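Local coordinates for protein beta-1,4-mannanase (Cellulomonas fimi, PDB 2BVY) that probably hydrolyses internal beta-1,4 linkages of mannan, this chain being the family 26 catalytic barrel plus an Ig-like domain of a larger modular enzyme, at residues Y215-G220 against L231-G236; G221-N226 against L243-Y248; G128-A133 against W180-A185; D70-E75 against S111-N116. All coordinates share one frame; numbering follows the deposited sequence.

Contact 1: residues Y215-G220 against L231-G236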
loop_
_atom_site.group_PDB
_atom_site.type_symbol
_atom_site.label_atom_id
_atom_site.label_comp_id
_atom_site.label_asym_id
_atom_site.label_seq_id
_atom_site.Cartn_x
_atom_site.Cartn_y
_atom_site.Cartn_z
ATOM N N TYR A 215 2.506 -3.947 5.316
ATOM C CA TYR A 215 2.752 -3.125 4.145
ATOM C C TYR A 215 2.363 -3.760 2.820
ATOM O O TYR A 215 2.767 -4.872 2.499
ATOM C CB TYR A 215 4.217 -2.693 4.132
ATOM C CG TYR A 215 4.559 -1.830 5.325
ATOM C CD1 TYR A 215 4.928 -2.397 6.547
ATOM C CD2 TYR A 215 4.443 -0.443 5.253
ATOM C CE1 TYR A 215 5.170 -1.597 7.668
ATOM C CE2 TYR A 215 4.679 0.362 6.362
ATOM C CZ TYR A 215 5.043 -0.216 7.564
ATOM O OH TYR A 215 5.290 0.598 8.646
ATOM N N ALA A 216 1.554 -3.037 2.055
ATOM C CA ALA A 216 1.103 -3.522 0.761
ATOM C C ALA A 216 1.716 -2.690 -0.346
ATOM O O ALA A 216 1.895 -1.481 -0.204
ATOM C CB ALA A 216 -0.424 -3.464 0.669
ATOM N N TRP A 217 2.028 -3.355 -1.448
ATOM C CA TRP A 217 2.614 -2.707 -2.609
ATOM C C TRP A 217 1.902 -3.202 -3.863
ATOM O O TRP A 217 1.892 -4.399 -4.161
ATOM C CB TRP A 217 4.108 -3.031 -2.680
ATOM C CG TRP A 217 4.736 -2.664 -3.976
ATOM C CD1 TRP A 217 5.167 -1.428 -4.368
ATOM C CD2 TRP A 217 4.990 -3.547 -5.072
ATOM N NE1 TRP A 217 5.680 -1.490 -5.643
ATOM C CE2 TRP A 217 5.582 -2.781 -6.098
ATOM C CE3 TRP A 217 4.772 -4.915 -5.285
ATOM C CZ2 TRP A 217 5.961 -3.336 -7.322
ATOM C CZ3 TRP A 217 5.150 -5.469 -6.502
ATOM C CH2 TRP A 217 5.739 -4.678 -7.506
ATOM N N GLY A 218 1.286 -2.275 -4.584
ATOM C CA GLY A 218 0.575 -2.626 -5.798
ATOM C C GLY A 218 0.881 -1.580 -6.847
ATOM O O GLY A 218 0.280 -0.512 -6.839
ATOM N N PRO A 219 1.805 -1.868 -7.778
ATOM C CA PRO A 219 2.222 -0.964 -8.852
ATOM C C PRO A 219 1.152 -0.632 -9.886
ATOM O O PRO A 219 1.311 0.313 -10.651
ATOM C CB PRO A 219 3.394 -1.706 -9.468
ATOM C CG PRO A 219 2.919 -3.135 -9.390
ATOM C CD PRO A 219 2.420 -3.198 -7.960
ATOM N N GLY A 220 0.074 -1.409 -9.932
ATOM C CA GLY A 220 -0.970 -1.129 -10.905
ATOM C C GLY A 220 -1.610 -2.382 -11.466
ATOM O O GLY A 220 -1.843 -3.351 -10.734
ATOM N N LEU A 231 7.643 -6.484 -11.366
ATOM C CA LEU A 231 8.631 -6.274 -10.312
ATOM C C LEU A 231 9.684 -5.197 -10.556
ATOM O O LEU A 231 10.568 -5.006 -9.713
ATOM C CB LEU A 231 9.347 -7.594 -9.998
ATOM C CG LEU A 231 8.450 -8.724 -9.489
ATOM C CD1 LEU A 231 9.277 -10.008 -9.341
ATOM C CD2 LEU A 231 7.814 -8.315 -8.153
ATOM N N ARG A 232 9.606 -4.492 -11.681
ATOM C CA ARG A 232 10.597 -3.455 -11.972
ATOM C C ARG A 232 10.666 -2.385 -10.890
ATOM O O ARG A 232 11.713 -1.791 -10.639
ATOM C CB ARG A 232 10.300 -2.790 -13.319
ATOM C CG ARG A 232 11.047 -1.481 -13.552
ATOM C CD ARG A 232 11.151 -1.184 -15.028
ATOM N NE ARG A 232 9.880 -1.422 -15.705
ATOM C CZ ARG A 232 9.727 -1.451 -17.027
ATOM N NH1 ARG A 232 10.770 -1.256 -17.820
ATOM N NH2 ARG A 232 8.533 -1.678 -17.558
ATOM N N THR A 233 9.540 -2.171 -10.228
ATOM C CA THR A 233 9.430 -1.157 -9.199
ATOM C C THR A 233 9.369 -1.750 -7.781
ATOM O O THR A 233 9.305 -1.029 -6.792
ATOM C CB THR A 233 8.177 -0.312 -9.522
ATOM O OG1 THR A 233 8.545 1.063 -9.637
ATOM C CG2 THR A 233 7.095 -0.519 -8.497
ATOM N N TYR A 234 9.403 -3.072 -7.699
ATOM C CA TYR A 234 9.339 -3.792 -6.430
ATOM C C TYR A 234 10.304 -3.288 -5.355
ATOM O O TYR A 234 11.519 -3.296 -5.540
ATOM C CB TYR A 234 9.583 -5.281 -6.690
ATOM C CG TYR A 234 9.478 -6.155 -5.469
ATOM C CD1 TYR A 234 8.353 -6.102 -4.648
ATOM C CD2 TYR A 234 10.490 -7.063 -5.150
ATOM C CE1 TYR A 234 8.236 -6.929 -3.544
ATOM C CE2 TYR A 234 10.386 -7.897 -4.048
ATOM C CZ TYR A 234 9.256 -7.827 -3.250
ATOM O OH TYR A 234 9.134 -8.653 -2.168
ATOM N N PRO A 235 9.769 -2.860 -4.201
ATOM C CA PRO A 235 10.575 -2.351 -3.085
ATOM C C PRO A 235 11.552 -3.356 -2.469
ATOM O O PRO A 235 12.602 -2.958 -1.957
ATOM C CB PRO A 235 9.520 -1.892 -2.082
ATOM C CG PRO A 235 8.396 -1.473 -2.959
ATOM C CD PRO A 235 8.341 -2.614 -3.951
ATOM N N GLY A 236 11.207 -4.645 -2.501
ATOM C CA GLY A 236 12.088 -5.664 -1.935
ATOM C C GLY A 236 11.415 -6.510 -0.862
ATOM O O GLY A 236 10.512 -6.033 -0.160
#
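Trp217 is lined on one face and one edge by the loop 231-236. Pro235 CD stands 3.3 Å from the centroid of the indole five-membered ring and 8° off its normal, a CH-pi contact squarely over the face. Tyr234 CA makes a second CH-pi contact on that face, 4.0 Å from the centroid of the six-membered ring. The Tyr234 phenol turns its edge to the indole in a T-shaped stack, with ring planes at 62°. Thr233 CG2 arrives in the indole plane, 3.3 Å from Trp217 CZ2, while Leu231 CD2 touches Trp217 CZ3 at 4.2 Å. Pro219 CD lies against the opposite face, toward the rim, so both faces of the indole are packed. A chi1 of 168°, with CG opposite the backbone N, carries the indole from the strand end to the loop. There a bond from Tyr234 N to Leu231 O (3.0 Å) turns the chain, and Asp237 holds Tyr234 OH. Trp217 closes strand 213-217 of the (beta/alpha)8 barrel and shares backbone bonds with Val242 and Gly244 of the next strand. Tyr230 of helix 227-230 and Tyr197 of helix 190-207 add their rings to the indole.

Contact 2: residues G221-N226 against L243-Y248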
loop_
_atom_site.group_PDB
_atom_site.type_symbol
_atom_site.label_atom_id
_atom_site.label_comp_id
_atom_site.label_asym_id
_atom_site.label_seq_id
_atom_site.Cartn_x
_atom_site.Cartn_y
_atom_site.Cartn_z
ATOM N N GLY A 221 -1.896 -2.376 -12.766
ATOM C CA GLY A 221 -2.512 -3.540 -13.376
ATOM C C GLY A 221 -2.204 -3.707 -14.851
ATOM O O GLY A 221 -1.438 -2.926 -15.422
ATOM N N GLY A 222 -2.805 -4.725 -15.468
ATOM C CA GLY A 222 -2.589 -4.984 -16.884
ATOM C C GLY A 222 -1.142 -5.309 -17.234
ATOM O O GLY A 222 -0.593 -4.734 -18.172
ATOM N N PHE A 223 -0.523 -6.216 -16.476
ATOM C CA PHE A 223 0.864 -6.634 -16.702
ATOM C C PHE A 223 0.936 -7.864 -17.598
ATOM O O PHE A 223 2.024 -8.287 -17.992
ATOM C CB PHE A 223 1.555 -6.961 -15.372
ATOM C CG PHE A 223 1.695 -5.780 -14.460
ATOM C CD1 PHE A 223 2.710 -4.845 -14.660
ATOM C CD2 PHE A 223 0.778 -5.569 -13.433
ATOM C CE1 PHE A 223 2.809 -3.710 -13.852
ATOM C CE2 PHE A 223 0.865 -4.437 -12.621
ATOM C CZ PHE A 223 1.884 -3.503 -12.831
ATOM N N GLY A 224 -0.222 -8.442 -17.901
ATOM C CA GLY A 224 -0.273 -9.618 -18.747
ATOM C C GLY A 224 0.541 -10.791 -18.231
ATOM O O GLY A 224 1.027 -11.595 -19.022
ATOM N N GLY A 225 0.702 -10.886 -16.914
ATOM C CA GLY A 225 1.458 -11.979 -16.324
ATOM C C GLY A 225 2.968 -11.833 -16.446
ATOM O O GLY A 225 3.718 -12.773 -16.163
ATOM N N ASN A 226 3.417 -10.652 -16.859
ATOM C CA ASN A 226 4.840 -10.395 -17.030
ATOM C C ASN A 226 5.514 -10.002 -15.718
ATOM O O ASN A 226 5.439 -8.854 -15.283
ATOM C CB ASN A 226 5.050 -9.286 -18.060
ATOM C CG ASN A 226 6.443 -9.299 -18.651
ATOM O OD1 ASN A 226 7.437 -9.457 -17.937
ATOM N ND2 ASN A 226 6.526 -9.123 -19.964
ATOM N N LEU A 243 1.454 -8.313 -1.840
ATOM C CA LEU A 243 1.678 -7.972 -3.247
ATOM C C LEU A 243 0.314 -7.699 -3.866
ATOM O O LEU A 243 -0.541 -8.582 -3.901
ATOM C CB LEU A 243 2.366 -9.130 -3.979
ATOM C CG LEU A 243 3.764 -9.482 -3.455
ATOM C CD1 LEU A 243 4.295 -10.723 -4.155
ATOM C CD2 LEU A 243 4.696 -8.307 -3.676
ATOM N N GLY A 244 0.116 -6.483 -4.361
ATOM C CA GLY A 244 -1.173 -6.133 -4.916
ATOM C C GLY A 244 -1.292 -5.988 -6.418
ATOM O O GLY A 244 -0.330 -6.165 -7.159
ATOM N N LEU A 245 -2.501 -5.637 -6.843
ATOM C CA LEU A 245 -2.849 -5.463 -8.243
ATOM C C LEU A 245 -4.103 -4.580 -8.265
ATOM O O LEU A 245 -5.071 -4.852 -7.555
ATOM C CB LEU A 245 -3.138 -6.846 -8.845
ATOM C CG LEU A 245 -3.254 -7.151 -10.343
ATOM C CD1 LEU A 245 -4.603 -6.741 -10.865
ATOM C CD2 LEU A 245 -2.124 -6.477 -11.095
ATOM N N ASP A 246 -4.061 -3.505 -9.046
ATOM C CA ASP A 246 -5.190 -2.583 -9.171
ATOM C C ASP A 246 -5.682 -2.664 -10.616
ATOM O O ASP A 246 -4.940 -2.355 -11.552
ATOM C CB ASP A 246 -4.757 -1.142 -8.850
ATOM C CG ASP A 246 -4.489 -0.921 -7.369
ATOM O OD1 ASP A 246 -4.251 -1.918 -6.652
ATOM O OD2 ASP A 246 -4.504 0.256 -6.922
ATOM N N THR A 247 -6.931 -3.068 -10.806
ATOM C CA THR A 247 -7.455 -3.194 -12.155
ATOM C C THR A 247 -8.949 -2.908 -12.279
ATOM O O THR A 247 -9.772 -3.474 -11.553
ATOM C CB THR A 247 -7.161 -4.605 -12.696
ATOM O OG1 THR A 247 -5.742 -4.816 -12.704
ATOM C CG2 THR A 247 -7.703 -4.776 -14.106
ATOM N N TYR A 248 -9.281 -2.016 -13.206
ATOM C CA TYR A 248 -10.660 -1.648 -13.473
ATOM C C TYR A 248 -10.924 -1.956 -14.936
ATOM O O TYR A 248 -10.004 -1.955 -15.750
ATOM C CB TYR A 248 -10.904 -0.158 -13.198
ATOM C CG TYR A 248 -10.813 0.216 -11.735
ATOM C CD1 TYR A 248 -9.574 0.379 -11.111
ATOM C CD2 TYR A 248 -11.971 0.381 -10.965
ATOM C CE1 TYR A 248 -9.487 0.697 -9.757
ATOM C CE2 TYR A 248 -11.896 0.695 -9.609
ATOM C CZ TYR A 248 -10.647 0.852 -9.012
ATOM O OH TYR A 248 -10.553 1.158 -7.674
HETATM O O HOH W 1 -4.626 -6.676 -14.260
#
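Leu245 has CG opposite its backbone N (chi1 -167°), and chi2 of -79° then turns CD2 to the loop 221-226, where it meets Gly221 and Phe223. Phe223 sets its CG opposite its own carbonyl carbon (chi1 -64°), and the two side chains run past each other in opposite directions. Leu245 CD2 thus reaches the ring at its edge, near the plane, 3.8 Å from Phe223 CD2. The same methyl lies 3.7 Å from Gly221 CA, which in turn makes a CA-H...O contact of 3.3 Å with Asp246 O. A side chain at Gly221 would run into Asp246 O, which accounts for glycine at this point. One residue on, a water accepts from Gly222 N at 2.9 Å and lies 2.7 Å from Thr247 OG1, joining loop to strand; the place of that hydroxyl is less sure, so the bridge should be read with caution. Gly224 and Gly225, both with positive phi, form the corners of a type I' turn from Phe223 to Asn226, closed by Asn226 N on Phe223 O (3.0 Å). Asn226 then caps helix 227-230 with weak bonds from OD1, while Asp263 of helix 254-274 receives the backbone N of Phe223 and of Gly225. The Asp246 carboxylate is engaged elsewhere, by Arg171 and Thr281, beside the predicted catalytic Glu175 and Glu282. The contact rests on methyl-to-ring and methyl-to-glycine packing, a CA-H...O contact and a tentative water bridge; the Asp246 carboxylate, turned to the active site, takes no part.

Contact 3: residues G128-A133 against W180-A185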
loop_
_atom_site.group_PDB
_atom_site.type_symbol
_atom_site.label_atom_id
_atom_site.label_comp_id
_atom_site.label_asym_id
_atom_site.label_seq_id
_atom_site.Cartn_x
_atom_site.Cartn_y
_atom_site.Cartn_z
ATOM N N GLY A 128 5.493 19.858 -10.618
ATOM C CA GLY A 128 6.243 20.067 -9.390
ATOM C C GLY A 128 7.431 19.164 -9.110
ATOM O O GLY A 128 8.242 19.482 -8.234
ATOM N N ASP A 129 7.540 18.041 -9.822
ATOM C CA ASP A 129 8.655 17.119 -9.607
ATOM C C ASP A 129 8.674 16.744 -8.125
ATOM O O ASP A 129 9.725 16.577 -7.509
ATOM C CB ASP A 129 9.959 17.810 -10.018
ATOM C CG ASP A 129 11.130 16.860 -10.091
ATOM O OD1 ASP A 129 10.951 15.708 -10.544
ATOM O OD2 ASP A 129 12.241 17.279 -9.710
ATOM N N THR A 130 7.472 16.607 -7.578
ATOM C CA THR A 130 7.230 16.293 -6.174
ATOM C C THR A 130 7.814 14.988 -5.630
ATOM O O THR A 130 8.156 14.915 -4.451
ATOM C CB THR A 130 5.714 16.320 -5.915
ATOM O OG1 THR A 130 5.201 17.583 -6.357
ATOM C CG2 THR A 130 5.396 16.128 -4.430
ATOM N N LEU A 131 7.926 13.960 -6.467
ATOM C CA LEU A 131 8.483 12.691 -6.006
ATOM C C LEU A 131 9.947 12.874 -5.619
ATOM O O LEU A 131 10.386 12.411 -4.563
ATOM C CB LEU A 131 8.371 11.619 -7.097
ATOM C CG LEU A 131 8.517 10.146 -6.680
ATOM C CD1 LEU A 131 8.295 9.254 -7.895
ATOM C CD2 LEU A 131 9.885 9.890 -6.095
ATOM N N ARG A 132 10.709 13.543 -6.475
ATOM C CA ARG A 132 12.125 13.769 -6.188
ATOM C C ARG A 132 12.297 14.811 -5.078
ATOM O O ARG A 132 13.231 14.735 -4.290
ATOM C CB ARG A 132 12.867 14.208 -7.460
ATOM C CG ARG A 132 12.712 13.224 -8.634
ATOM C CD ARG A 132 13.749 13.464 -9.730
ATOM N NE ARG A 132 13.648 12.482 -10.811
ATOM C CZ ARG A 132 12.822 12.580 -11.851
ATOM N NH1 ARG A 132 12.009 13.622 -11.970
ATOM N NH2 ARG A 132 12.809 11.630 -12.774
ATOM N N ALA A 133 11.379 15.768 -5.009
ATOM C CA ALA A 133 11.438 16.809 -3.985
ATOM C C ALA A 133 11.164 16.217 -2.607
ATOM O O ALA A 133 11.603 16.748 -1.586
ATOM C CB ALA A 133 10.406 17.899 -4.290
ATOM N N TRP A 180 -0.578 8.927 -13.504
ATOM C CA TRP A 180 -1.668 9.828 -13.139
ATOM C C TRP A 180 -1.484 10.401 -11.732
ATOM O O TRP A 180 -2.188 11.329 -11.338
ATOM C CB TRP A 180 -3.031 9.130 -13.268
ATOM C CG TRP A 180 -3.047 7.720 -12.826
ATOM C CD1 TRP A 180 -3.233 7.255 -11.555
ATOM C CD2 TRP A 180 -2.817 6.572 -13.644
ATOM N NE1 TRP A 180 -3.128 5.885 -11.528
ATOM C CE2 TRP A 180 -2.872 5.438 -12.799
ATOM C CE3 TRP A 180 -2.566 6.387 -15.012
ATOM C CZ2 TRP A 180 -2.684 4.130 -13.280
ATOM C CZ3 TRP A 180 -2.382 5.086 -15.493
ATOM C CH2 TRP A 180 -2.441 3.977 -14.626
ATOM N N PHE A 181 -0.538 9.841 -10.976
ATOM C CA PHE A 181 -0.232 10.326 -9.629
ATOM C C PHE A 181 1.168 10.937 -9.684
ATOM O O PHE A 181 2.004 10.505 -10.485
ATOM C CB PHE A 181 -0.245 9.182 -8.603
ATOM C CG PHE A 181 -1.596 8.546 -8.404
ATOM C CD1 PHE A 181 -2.756 9.319 -8.389
ATOM C CD2 PHE A 181 -1.700 7.179 -8.169
ATOM C CE1 PHE A 181 -3.995 8.740 -8.142
ATOM C CE2 PHE A 181 -2.942 6.585 -7.918
ATOM C CZ PHE A 181 -4.088 7.364 -7.903
ATOM N N TRP A 182 1.448 11.925 -8.836
ATOM C CA TRP A 182 2.768 12.537 -8.895
ATOM C C TRP A 182 3.910 11.613 -8.483
ATOM O O TRP A 182 5.072 11.947 -8.687
ATOM C CB TRP A 182 2.816 13.854 -8.109
ATOM C CG TRP A 182 2.454 13.781 -6.656
ATOM C CD1 TRP A 182 1.277 14.163 -6.090
ATOM C CD2 TRP A 182 3.304 13.366 -5.581
ATOM N NE1 TRP A 182 1.339 14.023 -4.720
ATOM C CE2 TRP A 182 2.574 13.534 -4.382
ATOM C CE3 TRP A 182 4.614 12.872 -5.514
ATOM C CZ2 TRP A 182 3.108 13.228 -3.126
ATOM C CZ3 TRP A 182 5.153 12.565 -4.263
ATOM C CH2 TRP A 182 4.396 12.746 -3.082
ATOM N N TRP A 183 3.598 10.446 -7.918
ATOM C CA TRP A 183 4.657 9.502 -7.559
ATOM C C TRP A 183 4.745 8.415 -8.634
ATOM O O TRP A 183 5.334 7.347 -8.413
ATOM C CB TRP A 183 4.390 8.875 -6.183
ATOM C CG TRP A 183 3.040 8.214 -6.041
ATOM C CD1 TRP A 183 2.712 6.926 -6.376
ATOM C CD2 TRP A 183 1.848 8.810 -5.517
ATOM N NE1 TRP A 183 1.388 6.688 -6.086
ATOM C CE2 TRP A 183 0.835 7.823 -5.557
ATOM C CE3 TRP A 183 1.538 10.085 -5.015
ATOM C CZ2 TRP A 183 -0.474 8.067 -5.115
ATOM C CZ3 TRP A 183 0.238 10.332 -4.576
ATOM C CH2 TRP A 183 -0.755 9.320 -4.631
ATOM N N GLY A 184 4.165 8.717 -9.797
ATOM C CA GLY A 184 4.144 7.802 -10.927
ATOM C C GLY A 184 5.441 7.626 -11.696
ATOM O O GLY A 184 6.429 8.336 -11.476
ATOM N N ALA A 185 5.420 6.687 -12.636
ATOM C CA ALA A 185 6.603 6.342 -13.423
ATOM C C ALA A 185 7.248 7.435 -14.269
ATOM O O ALA A 185 8.415 7.320 -14.629
ATOM C CB ALA A 185 6.293 5.123 -14.307
HETATM O O HOH W 2 6.403 14.361 -9.406
#
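Thr130 and Leu131 meet Trp182 and Trp183 in a buried, mainly apolar contact that sets the first turn of helix 130-134 on the loop after strand 168-171. Thr130 CG2 stands over the Trp182 indole, 3.4 Å from the centroid of its six-membered ring and 9° off the normal, a CH-pi contact made with the side chains crossing at about a right angle. Leu131 CD1 lies 3.6 Å from Trp183 O. The opposite face of the Trp182 indole is taken by Trp183, whose CE3 lies above its centre, so a methyl covers one face and the edge of a second indole the other. A chi1 of 58° lodges Trp182 CG between its backbone N and carbonyl carbon and raises the ring toward the helix, and Trp182 NE1 is hydrogen-bonded to Val114 O. In the (beta/alpha)8 barrel this loop lies near the active site, and Trp183 lies about 6 Å, side chain to side chain, from the predicted proton donor Glu175. An alanine in place of Trp182 is likely to leave Thr130 CG2 without its ring, the edge of the Trp183 indole without its neighbour and Val114 O without the NE1 donor. A type I turn closed by Gly184 N on Phe181 O (2.9 Å) presents both indoles. A water donates to Trp182 O at 2.8 Å and accepts a weak bond from Leu131 N. At the start of the helix, Arg132 NH1 forms a salt bridge with Asp129 OD1 at 2.7 Å, on the syn side and near the guanidinium plane, and Arg132 NE pairs with Glu192.

Contact 4: residues D70-E75 against S111-N116. With CAC (cacodylate ion), chain B.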
loop_
_atom_site.group_PDB
_atom_site.type_symbol
_atom_site.label_atom_id
_atom_site.label_comp_id
_atom_site.label_asym_id
_atom_site.label_seq_id
_atom_site.Cartn_x
_atom_site.Cartn_y
_atom_site.Cartn_z
ATOM N N ASP A 70 -8.365 6.205 3.635
ATOM C CA ASP A 70 -7.323 6.953 2.949
ATOM C C ASP A 70 -6.848 8.169 3.744
ATOM O O ASP A 70 -7.649 8.845 4.377
ATOM C CB ASP A 70 -7.851 7.401 1.586
ATOM C CG ASP A 70 -6.742 7.759 0.632
ATOM O OD1 ASP A 70 -6.165 8.866 0.758
ATOM O OD2 ASP A 70 -6.432 6.916 -0.235
ATOM N N THR A 71 -5.549 8.455 3.696
ATOM C CA THR A 71 -5.007 9.600 4.418
ATOM C C THR A 71 -5.638 10.924 3.982
ATOM O O THR A 71 -5.352 11.970 4.562
ATOM C CB THR A 71 -3.467 9.697 4.274
ATOM O OG1 THR A 71 -3.106 9.684 2.890
ATOM C CG2 THR A 71 -2.795 8.535 4.982
ATOM N N LEU A 72 -6.484 10.889 2.956
ATOM C CA LEU A 72 -7.175 12.102 2.524
ATOM C C LEU A 72 -8.092 12.514 3.684
ATOM O O LEU A 72 -8.501 13.663 3.782
ATOM C CB LEU A 72 -8.019 11.849 1.268
ATOM C CG LEU A 72 -7.342 11.880 -0.106
ATOM C CD1 LEU A 72 -8.327 11.438 -1.181
ATOM C CD2 LEU A 72 -6.837 13.286 -0.396
ATOM N N ILE A 73 -8.415 11.557 4.552
ATOM C CA ILE A 73 -9.252 11.813 5.724
ATOM C C ILE A 73 -8.488 12.770 6.645
ATOM O O ILE A 73 -9.021 13.778 7.100
ATOM C CB ILE A 73 -9.535 10.510 6.499
ATOM C CG1 ILE A 73 -10.409 9.573 5.658
ATOM C CG2 ILE A 73 -10.197 10.833 7.839
ATOM C CD1 ILE A 73 -10.637 8.206 6.294
ATOM N N ILE A 74 -7.229 12.433 6.912
ATOM C CA ILE A 74 -6.374 13.252 7.753
ATOM C C ILE A 74 -6.300 14.670 7.183
ATOM O O ILE A 74 -6.457 15.650 7.911
ATOM C CB ILE A 74 -4.958 12.644 7.831
ATOM C CG1 ILE A 74 -5.047 11.234 8.425
ATOM C CG2 ILE A 74 -4.043 13.537 8.667
ATOM C CD1 ILE A 74 -3.725 10.505 8.503
ATOM N N GLU A 75 -6.074 14.765 5.874
ATOM C CA GLU A 75 -5.984 16.045 5.182
ATOM C C GLU A 75 -7.299 16.814 5.260
ATOM O O GLU A 75 -7.344 18.010 4.964
ATOM C CB GLU A 75 -5.633 15.829 3.707
ATOM C CG GLU A 75 -4.214 15.369 3.448
ATOM C CD GLU A 75 -3.958 15.075 1.980
ATOM O OE1 GLU A 75 -4.609 15.701 1.113
ATOM O OE2 GLU A 75 -3.095 14.224 1.692
ATOM N N SER A 111 -5.011 3.475 2.221
ATOM C CA SER A 111 -4.237 3.894 1.065
ATOM C C SER A 111 -3.862 5.356 1.337
ATOM O O SER A 111 -4.261 5.925 2.360
ATOM C CB SER A 111 -5.066 3.758 -0.211
ATOM O OG SER A 111 -6.324 4.384 -0.065
ATOM N N ALA A 112 -3.096 5.968 0.447
ATOM C CA ALA A 112 -2.685 7.348 0.670
ATOM C C ALA A 112 -2.560 8.169 -0.605
ATOM O O ALA A 112 -1.533 8.119 -1.277
ATOM C CB ALA A 112 -1.353 7.369 1.432
ATOM N N HIS A 113 -3.611 8.911 -0.940
ATOM C CA HIS A 113 -3.590 9.777 -2.117
ATOM C C HIS A 113 -2.995 11.097 -1.623
ATOM O O HIS A 113 -3.703 12.095 -1.451
ATOM C CB HIS A 113 -5.009 9.989 -2.645
ATOM C CG HIS A 113 -5.583 8.785 -3.323
ATOM N ND1 HIS A 113 -5.929 7.637 -2.641
ATOM C CD2 HIS A 113 -5.830 8.532 -4.633
ATOM C CE1 HIS A 113 -6.362 6.730 -3.499
ATOM N NE2 HIS A 113 -6.311 7.247 -4.714
ATOM N N VAL A 114 -1.685 11.077 -1.388
ATOM C CA VAL A 114 -0.956 12.224 -0.852
ATOM C C VAL A 114 -1.024 13.512 -1.659
ATOM O O VAL A 114 -0.845 13.522 -2.877
ATOM C CB VAL A 114 0.531 11.870 -0.637
ATOM C CG1 VAL A 114 1.221 12.971 0.140
ATOM C CG2 VAL A 114 0.651 10.537 0.094
ATOM N N GLU A 115 -1.292 14.605 -0.956
ATOM C CA GLU A 115 -1.365 15.928 -1.566
ATOM C C GLU A 115 -0.023 16.251 -2.217
ATOM O O GLU A 115 1.022 15.765 -1.772
ATOM C CB GLU A 115 -1.643 16.965 -0.485
ATOM C CG GLU A 115 -0.617 16.919 0.642
ATOM C CD GLU A 115 -0.952 17.868 1.781
ATOM O OE1 GLU A 115 -1.066 19.087 1.516
ATOM O OE2 GLU A 115 -1.100 17.399 2.934
ATOM N N ASN A 116 -0.049 17.060 -3.270
ATOM C CA ASN A 116 1.189 17.455 -3.931
ATOM C C ASN A 116 1.823 18.547 -3.048
ATOM O O ASN A 116 1.381 19.698 -3.057
ATOM C CB ASN A 116 0.904 18.010 -5.330
ATOM C CG ASN A 116 2.177 18.279 -6.116
ATOM O OD1 ASN A 116 3.122 18.871 -5.595
ATOM N ND2 ASN A 116 2.207 17.844 -7.378
HETATM AS AS CAC B . -7.801 4.914 -7.294
HETATM O O1 CAC B . -7.350 4.011 -8.632
HETATM O O2 CAC B . -6.933 4.390 -6.031
HETATM C C1 CAC B . -7.402 6.746 -7.549
HETATM C C2 CAC B . -9.623 4.611 -6.874
HETATM O O HOH W 3 -4.247 15.057 -1.814
#
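Asp70 and His113 are joined by two hydrogen bonds, one to each carboxylate oxygen. His113 N reaches the syn lone pair of Asp70 OD1 at 3.1 Å, almost dead straight at 178°. His113 ND1 donates to Asp70 OD2 at 2.6 Å, with OD2 near the imidazole plane but ND1 standing above that of the carboxylate. Ser111 OG approaches OD2 from the other face, on the anti side, in a short bond of 2.5 Å, so this buried oxygen is gripped by two donors. With chi1 at -161°, Asp70 CG sits opposite its backbone N and swings across to the neighbouring segment 111-116. An asparagine here, without the negative charge, would probably leave its NH2 facing a donor, either His113 N or the pair His113 ND1 and Ser111 OG, with that bonding lost. Backbone bonding is slight: Asp70 and Ser111 form a parallel bridge, with Thr71 N on Ser111 O at 3.1 Å. Asp70 and Ser111 end strands 66-70 and 107-111, neighbours in the (beta/alpha)8 barrel, at the mouth that holds the active site. Among apolar contacts, Leu72 CD1 packs on His113 CB at 3.9 Å. A second polar cluster lies farther out, where Glu75 OE2 accepts from Glu115 N at 3.2 Å and a water links Glu75 OE1 to His113 O. The two glutamates come close as like charges, a strain probably eased by Arg87 at Glu115 and Tyr147 at Glu75. A cacodylate ion, probably from the crystallisation liquor, takes a weak bond from His113 NE2 at O2 (3.2 Å) and is also hydrogen-bonded to His174.

All four contacts belong to the family 26 barrel. Contacts 1 and 2 interlock: their segments alternate along the chain, and Trp217 O to Gly244 N (2.7 Å) and Gly220 O to Asp246 N (2.8 Å) are probable hydrogen bonds that join strand 213-217 and the loop after it to strand 242-249. Contacts 3 and 4, centres 15 Å apart, also touch, through Trp182 NE1 to Val114 O at 2.9 Å and Thr130 OG1 to Asn116 OD1 at 2.6 Å. The two pairs do not meet. Between them lie the predicted proton donor Glu175 and nucleophile Glu282: the side chain of Asp246 comes within about 3 Å of both, that of His113 within about 5 Å of Glu282. The cacodylate lies in this pocket, about 5 Å from the Asp246 side chain.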